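Local structure of cyclopenase asqI (Emericella nidulans, 5YY3) at residues A[295-299]-A[399-403]; A[306-310]-A[346-352]. The protein catalyses the zinc-dependent conversion of 4'-methoxycyclopenin into 4'-methoxyviridicatin, with release of methyl isocyanate, in aspoquinolone biosynthesis. All coordinates share one frame; numbering follows the deposited sequence.

Interaction 1 (A[295-299]-A[399-403]); sequences RDNIY and HLQYY
Tyr-299 reaches across from its helix to meet His-399, Tyr-402 and Tyr-403. With CG anti to the carbonyl carbon (chi1 -77°), the ring extends until its far end meets 399-403. CB and CG only lead out from the helix; Tyr-299 CD1 is the first ring atom to come near Tyr-403 CE1. Further out, Tyr-299 CE1 packs 3.4 Å from Tyr-403 CE1 and also touches Tyr-402 CE2. Tyr-299 CZ lies 3.4 Å from Tyr-402 CE2. At the tip, Tyr-299 OH sits 3.2 Å from Tyr-402 CE2, at the edge of that ring. Tyr-299 OH is also 3.3 Å from His-399 CE1, in the imidazole plane. The rings of Tyr-299 and Tyr-402 are nearly perpendicular, at 85°. The three tyrosines form a buried aromatic cluster. Tyr-403 CE1 also packs 3.6 Å from Ile-298 CG2. ND1 of His-399 is hydrogen-bonded to Asn-241 OD1 and NE2 to Tyr-243 OH. The axes of 295-299 and 399-403 come no closer than 12.2 Å, so long side chains span the gap. The contact joins helices 288-304 and 391-410 of the hemocyanin/tyrosinase-type helical domain. Leu-400 touches zinc ligand His-218 on helix 210-231. Helix 323-331 packs on Ile-298 and Tyr-403, and helix 355-367 on Arg-295 and Tyr-403.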
loop_
_atom_site.group_PDB
_atom_site.type_symbol
_atom_site.label_atom_id
_atom_site.label_comp_id
_atom_site.label_asym_id
_atom_site.label_seq_id
_atom_site.Cartn_x
_atom_site.Cartn_y
_atom_site.Cartn_z
ATOM N N ARG A 295 -7.169 24.271 29.783
ATOM C CA ARG A 295 -7.120 24.542 28.345
ATOM C C ARG A 295 -8.151 25.594 27.946
ATOM O O ARG A 295 -7.833 26.535 27.219
ATOM C CB ARG A 295 -7.367 23.256 27.541
ATOM C CG ARG A 295 -7.560 23.474 26.036
ATOM C CD ARG A 295 -8.268 22.285 25.396
ATOM N NE ARG A 295 -9.666 22.245 25.806
ATOM C CZ ARG A 295 -10.460 21.180 25.713
ATOM N NH1 ARG A 295 -9.985 20.039 25.231
ATOM N NH2 ARG A 295 -11.732 21.252 26.118
ATOM N N ASP A 296 -9.388 25.404 28.403
ATOM C CA ASP A 296 -10.485 26.312 28.068
ATOM C C ASP A 296 -10.189 27.714 28.569
ATOM O O ASP A 296 -10.549 28.706 27.931
ATOM C CB ASP A 296 -11.804 25.841 28.681
ATOM C CG ASP A 296 -12.332 24.592 28.046
ATOM O OD1 ASP A 296 -11.840 24.236 26.948
ATOM O OD2 ASP A 296 -13.256 23.976 28.639
ATOM N N ASN A 297 -9.548 27.790 29.731
ATOM C CA ASN A 297 -9.292 29.076 30.353
ATOM C C ASN A 297 -8.150 29.795 29.639
ATOM O O ASN A 297 -8.216 31.006 29.417
ATOM C CB ASN A 297 -8.993 28.899 31.846
ATOM C CG ASN A 297 -10.228 28.516 32.647
ATOM O OD1 ASN A 297 -11.355 28.699 32.193
ATOM N ND2 ASN A 297 -10.018 27.998 33.850
ATOM N N ILE A 298 -7.117 29.045 29.253
ATOM C CA ILE A 298 -6.024 29.609 28.460
ATOM C C ILE A 298 -6.544 30.037 27.086
ATOM O O ILE A 298 -6.120 31.068 26.548
ATOM C CB ILE A 298 -4.858 28.613 28.322
ATOM C CG1 ILE A 298 -4.323 28.270 29.709
ATOM C CG2 ILE A 298 -3.736 29.188 27.438
ATOM C CD1 ILE A 298 -3.198 27.283 29.707
ATOM N N TYR A 299 -7.482 29.271 26.523
ATOM C CA TYR A 299 -8.095 29.669 25.254
ATOM C C TYR A 299 -8.800 31.016 25.407
ATOM O O TYR A 299 -8.601 31.950 24.612
ATOM C CB TYR A 299 -9.105 28.631 24.773
ATOM C CG TYR A 299 -8.537 27.365 24.143
ATOM C CD1 TYR A 299 -7.184 27.232 23.859
ATOM C CD2 TYR A 299 -9.379 26.306 23.827
ATOM C CE1 TYR A 299 -6.683 26.062 23.285
ATOM C CE2 TYR A 299 -8.893 25.156 23.246
ATOM C CZ TYR A 299 -7.547 25.035 22.974
ATOM O OH TYR A 299 -7.092 23.863 22.406
ATOM N N HIS A 399 -0.376 20.167 19.699
ATOM C CA HIS A 399 -1.348 20.880 20.537
ATOM C C HIS A 399 -0.724 22.121 21.153
ATOM O O HIS A 399 -1.317 23.189 21.098
ATOM C CB HIS A 399 -1.898 19.988 21.649
ATOM C CG HIS A 399 -2.824 20.701 22.590
ATOM N ND1 HIS A 399 -3.954 21.371 22.166
ATOM C CD2 HIS A 399 -2.795 20.833 23.939
ATOM C CE1 HIS A 399 -4.577 21.888 23.206
ATOM N NE2 HIS A 399 -3.896 21.575 24.294
ATOM N N LEU A 400 0.454 21.978 21.760
ATOM C CA LEU A 400 1.222 23.147 22.211
ATOM C C LEU A 400 1.337 24.189 21.098
ATOM O O LEU A 400 1.127 25.384 21.329
ATOM C CB LEU A 400 2.629 22.741 22.680
ATOM C CG LEU A 400 2.646 21.767 23.855
ATOM C CD1 LEU A 400 4.070 21.383 24.205
ATOM C CD2 LEU A 400 1.942 22.398 25.054
ATOM N N GLN A 401 1.657 23.731 19.884
ATOM C CA GLN A 401 1.809 24.649 18.755
ATOM C C GLN A 401 0.521 25.448 18.504
ATOM O O GLN A 401 0.570 26.598 18.039
ATOM C CB GLN A 401 2.205 23.893 17.487
ATOM C CG GLN A 401 2.604 24.799 16.327
ATOM C CD GLN A 401 2.584 24.077 14.982
ATOM O OE1 GLN A 401 1.550 23.528 14.570
ATOM N NE2 GLN A 401 3.727 24.073 14.289
ATOM N N TYR A 402 -0.625 24.847 18.821
ATOM C CA TYR A 402 -1.918 25.506 18.607
ATOM C C TYR A 402 -2.024 26.805 19.413
ATOM O O TYR A 402 -2.525 27.822 18.914
ATOM C CB TYR A 402 -3.074 24.552 18.953
ATOM C CG TYR A 402 -4.448 25.161 18.816
ATOM C CD1 TYR A 402 -4.815 25.837 17.663
ATOM C CD2 TYR A 402 -5.391 25.040 19.837
ATOM C CE1 TYR A 402 -6.072 26.408 17.525
ATOM C CE2 TYR A 402 -6.662 25.598 19.714
ATOM C CZ TYR A 402 -6.997 26.282 18.555
ATOM O OH TYR A 402 -8.253 26.836 18.411
ATOM N N TYR A 403 -1.524 26.793 20.641
ATOM C CA TYR A 403 -1.558 28.004 21.451
ATOM C C TYR A 403 -0.740 29.107 20.778
ATOM O O TYR A 403 -1.161 30.278 20.728
ATOM C CB TYR A 403 -1.045 27.721 22.860
ATOM C CG TYR A 403 -1.935 26.778 23.640
ATOM C CD1 TYR A 403 -2.977 27.261 24.418
ATOM C CD2 TYR A 403 -1.746 25.400 23.573
ATOM C CE1 TYR A 403 -3.795 26.398 25.128
ATOM C CE2 TYR A 403 -2.560 24.531 24.266
ATOM C CZ TYR A 403 -3.578 25.029 25.045
ATOM O OH TYR A 403 -4.378 24.151 25.747
#

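Interaction 2 (A[306-310]-A[346-352]); sequences QFETT and SLDEERY
Phe-307 and Tyr-352 make a T-shaped pair, with the edge of Phe-307 directed at the face of Tyr-352. Their planes are at 75°, and Phe-307 CD1 stands over the centre of the tyrosine ring, 3.5 Å from Tyr-352 CZ. Arg-351 CB lies over the other face. Leu-347 adds an apolar contact through CD2, 3.9 Å from Phe-307 CB.

Three hydrogen bonds cross the contact. With CG anti to the carbonyl carbon (chi1 -51°), the Tyr-352 ring is carried across to 306-310, where Glu-308 N gives a nearly straight bond to Tyr-352 OH, 2.9 Å long. Asp-348 N donates to Glu-308 O at 3.2 Å. Thr-310 N donates to Ser-346 O at 2.7 Å.

Glu-308 meets Arg-351 through its carbons. Glu-308 CB sits over the centre of the guanidinium, and Glu-308 CG is 3.1 Å from Arg-351 NH1. Glu-308 OE1 stays 4.8 Å from Arg-351 NH1, so no salt bridge forms between them. The guanidinium instead grips Asp-348 OD2 side-on, through NE and NH2, in a salt bridge. Asp-348 OD1 accepts from Glu-350 N at 3.2 Å and more weakly from Arg-351 N.

The backbones form a single beta bridge, Thr-309 with Leu-347, followed directly by an N-cap: Asp-348 caps the short, weakly bonded helix 349-352. The bridge ties the segment after helix 288-304 to the turn before helix 349-352, packing over Ala-301 and Ile-330, away from the zinc site.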
loop_
_atom_site.group_PDB
_atom_site.type_symbol
_atom_site.label_atom_id
_atom_site.label_comp_id
_atom_site.label_asym_id
_atom_site.label_seq_id
_atom_site.Cartn_x
_atom_site.Cartn_y
_atom_site.Cartn_z
ATOM N N GLN A 306 -6.073 38.944 28.041
ATOM C CA GLN A 306 -5.547 39.080 29.408
ATOM C C GLN A 306 -5.449 37.724 30.078
ATOM O O GLN A 306 -6.288 36.861 29.839
ATOM C CB GLN A 306 -6.446 39.953 30.311
ATOM C CG GLN A 306 -7.233 41.071 29.660
ATOM C CD GLN A 306 -8.478 41.454 30.467
ATOM O OE1 GLN A 306 -8.860 40.769 31.428
ATOM N NE2 GLN A 306 -9.127 42.535 30.057
ATOM N N PHE A 307 -4.475 37.552 30.967
ATOM C CA PHE A 307 -4.536 36.450 31.925
ATOM C C PHE A 307 -4.892 36.996 33.319
ATOM O O PHE A 307 -4.221 37.895 33.832
ATOM C CB PHE A 307 -3.215 35.668 31.967
ATOM C CG PHE A 307 -3.050 34.682 30.828
ATOM C CD1 PHE A 307 -3.497 33.379 30.953
ATOM C CD2 PHE A 307 -2.470 35.071 29.630
ATOM C CE1 PHE A 307 -3.357 32.479 29.920
ATOM C CE2 PHE A 307 -2.324 34.173 28.588
ATOM C CZ PHE A 307 -2.770 32.877 28.731
ATOM N N GLU A 308 -5.947 36.449 33.922
ATOM C CA GLU A 308 -6.408 36.911 35.226
ATOM C C GLU A 308 -5.364 36.692 36.306
ATOM O O GLU A 308 -4.671 35.670 36.350
ATOM C CB GLU A 308 -7.720 36.225 35.636
ATOM C CG GLU A 308 -8.921 36.622 34.783
ATOM C CD GLU A 308 -9.051 38.121 34.605
ATOM O OE1 GLU A 308 -9.010 38.855 35.621
ATOM O OE2 GLU A 308 -9.183 38.575 33.442
ATOM N N THR A 309 -5.280 37.687 37.175
ATOM C CA THR A 309 -4.366 37.706 38.296
ATOM C C THR A 309 -5.183 37.319 39.541
ATOM O O THR A 309 -6.413 37.260 39.495
ATOM C CB THR A 309 -3.685 39.118 38.393
ATOM O OG1 THR A 309 -2.614 39.194 37.438
ATOM C CG2 THR A 309 -3.123 39.441 39.774
ATOM N N THR A 310 -4.493 36.994 40.625
ATOM C CA THR A 310 -5.110 36.767 41.926
ATOM C C THR A 310 -5.890 37.991 42.459
ATOM O O THR A 310 -6.753 37.853 43.332
ATOM C CB THR A 310 -4.025 36.359 42.951
ATOM O OG1 THR A 310 -4.622 35.644 44.034
ATOM C CG2 THR A 310 -3.259 37.589 43.462
ATOM N N SER A 346 0.134 38.315 41.338
ATOM C CA SER A 346 0.364 36.916 40.997
ATOM C C SER A 346 -0.650 36.372 39.982
ATOM O O SER A 346 -1.848 36.647 40.072
ATOM C CB SER A 346 0.344 36.055 42.262
ATOM O OG SER A 346 1.438 36.375 43.099
ATOM N N LEU A 347 -0.158 35.594 39.020
ATOM C CA LEU A 347 -1.033 34.922 38.061
ATOM C C LEU A 347 -1.877 33.879 38.768
ATOM O O LEU A 347 -1.389 33.205 39.676
ATOM C CB LEU A 347 -0.218 34.276 36.938
ATOM C CG LEU A 347 0.351 35.213 35.867
ATOM C CD1 LEU A 347 1.411 34.509 35.046
ATOM C CD2 LEU A 347 -0.747 35.801 34.957
ATOM N N ASP A 348 -3.138 33.750 38.353
ATOM C CA ASP A 348 -4.087 32.811 38.970
ATOM C C ASP A 348 -3.834 31.343 38.551
ATOM O O ASP A 348 -4.406 30.852 37.573
ATOM C CB ASP A 348 -5.521 33.232 38.617
ATOM C CG ASP A 348 -6.577 32.503 39.433
ATOM O OD1 ASP A 348 -6.224 31.529 40.141
ATOM O OD2 ASP A 348 -7.764 32.908 39.360
ATOM N N GLU A 349 -2.983 30.654 39.310
ATOM C CA GLU A 349 -2.599 29.275 39.016
ATOM C C GLU A 349 -3.751 28.284 39.114
ATOM O O GLU A 349 -3.646 27.159 38.645
ATOM C CB GLU A 349 -1.484 28.820 39.959
ATOM C CG GLU A 349 -0.388 29.852 40.138
ATOM C CD GLU A 349 0.840 29.276 40.807
ATOM O OE1 GLU A 349 0.846 28.053 41.066
ATOM O OE2 GLU A 349 1.800 30.045 41.052
ATOM N N GLU A 350 -4.845 28.680 39.744
ATOM C CA GLU A 350 -5.979 27.777 39.845
ATOM C C GLU A 350 -6.748 27.794 38.539
ATOM O O GLU A 350 -7.325 26.797 38.133
ATOM C CB GLU A 350 -6.888 28.163 41.022
ATOM C CG GLU A 350 -6.216 27.955 42.386
ATOM C CD GLU A 350 -5.939 26.482 42.679
ATOM O OE1 GLU A 350 -6.745 25.634 42.231
ATOM O OE2 GLU A 350 -4.909 26.168 43.325
ATOM N N ARG A 351 -6.741 28.940 37.875
ATOM C CA ARG A 351 -7.494 29.099 36.648
ATOM C C ARG A 351 -6.752 28.469 35.446
ATOM O O ARG A 351 -7.365 27.782 34.617
ATOM C CB ARG A 351 -7.787 30.584 36.402
ATOM C CG ARG A 351 -8.842 30.808 35.339
ATOM C CD ARG A 351 -9.307 32.245 35.273
ATOM N NE ARG A 351 -9.457 32.821 36.605
ATOM C CZ ARG A 351 -10.209 33.887 36.879
ATOM N NH1 ARG A 351 -10.904 34.473 35.910
ATOM N NH2 ARG A 351 -10.274 34.359 38.120
ATOM N N TYR A 352 -5.436 28.668 35.365
ATOM C CA TYR A 352 -4.683 28.205 34.200
ATOM C C TYR A 352 -3.824 26.952 34.463
ATOM O O TYR A 352 -3.459 26.238 33.523
ATOM C CB TYR A 352 -3.828 29.364 33.664
ATOM C CG TYR A 352 -4.666 30.611 33.453
ATOM C CD1 TYR A 352 -5.668 30.640 32.492
ATOM C CD2 TYR A 352 -4.490 31.743 34.247
ATOM C CE1 TYR A 352 -6.457 31.777 32.308
ATOM C CE2 TYR A 352 -5.275 32.884 34.072
ATOM C CZ TYR A 352 -6.249 32.891 33.100
ATOM O OH TYR A 352 -7.035 33.995 32.915
#

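Overall arrangement
The two interactions lie about 15 Å apart, centre to centre, on the same side of the chain's centre. Both belong to the helical domain that matches the copper domain of hemocyanins, which here carries zinc. Along the chain the order is 295-299, 306-310, 346-352, 399-403, so interaction 2 falls between the two halves of interaction 1. Helix 288-304 leads into strand 306-307 and links them. They also touch directly: Asn-297 ND2 is 2.8 Å from Arg-351 O, a probable hydrogen bond. In the interior, helix 288-304 packs against helix 391-410, whose His-399 is about 10 Å from the zinc ligand His-218, side chain to side chain. The 306-310 and 346-352 segments lie farther out, over the other side of helix 288-304.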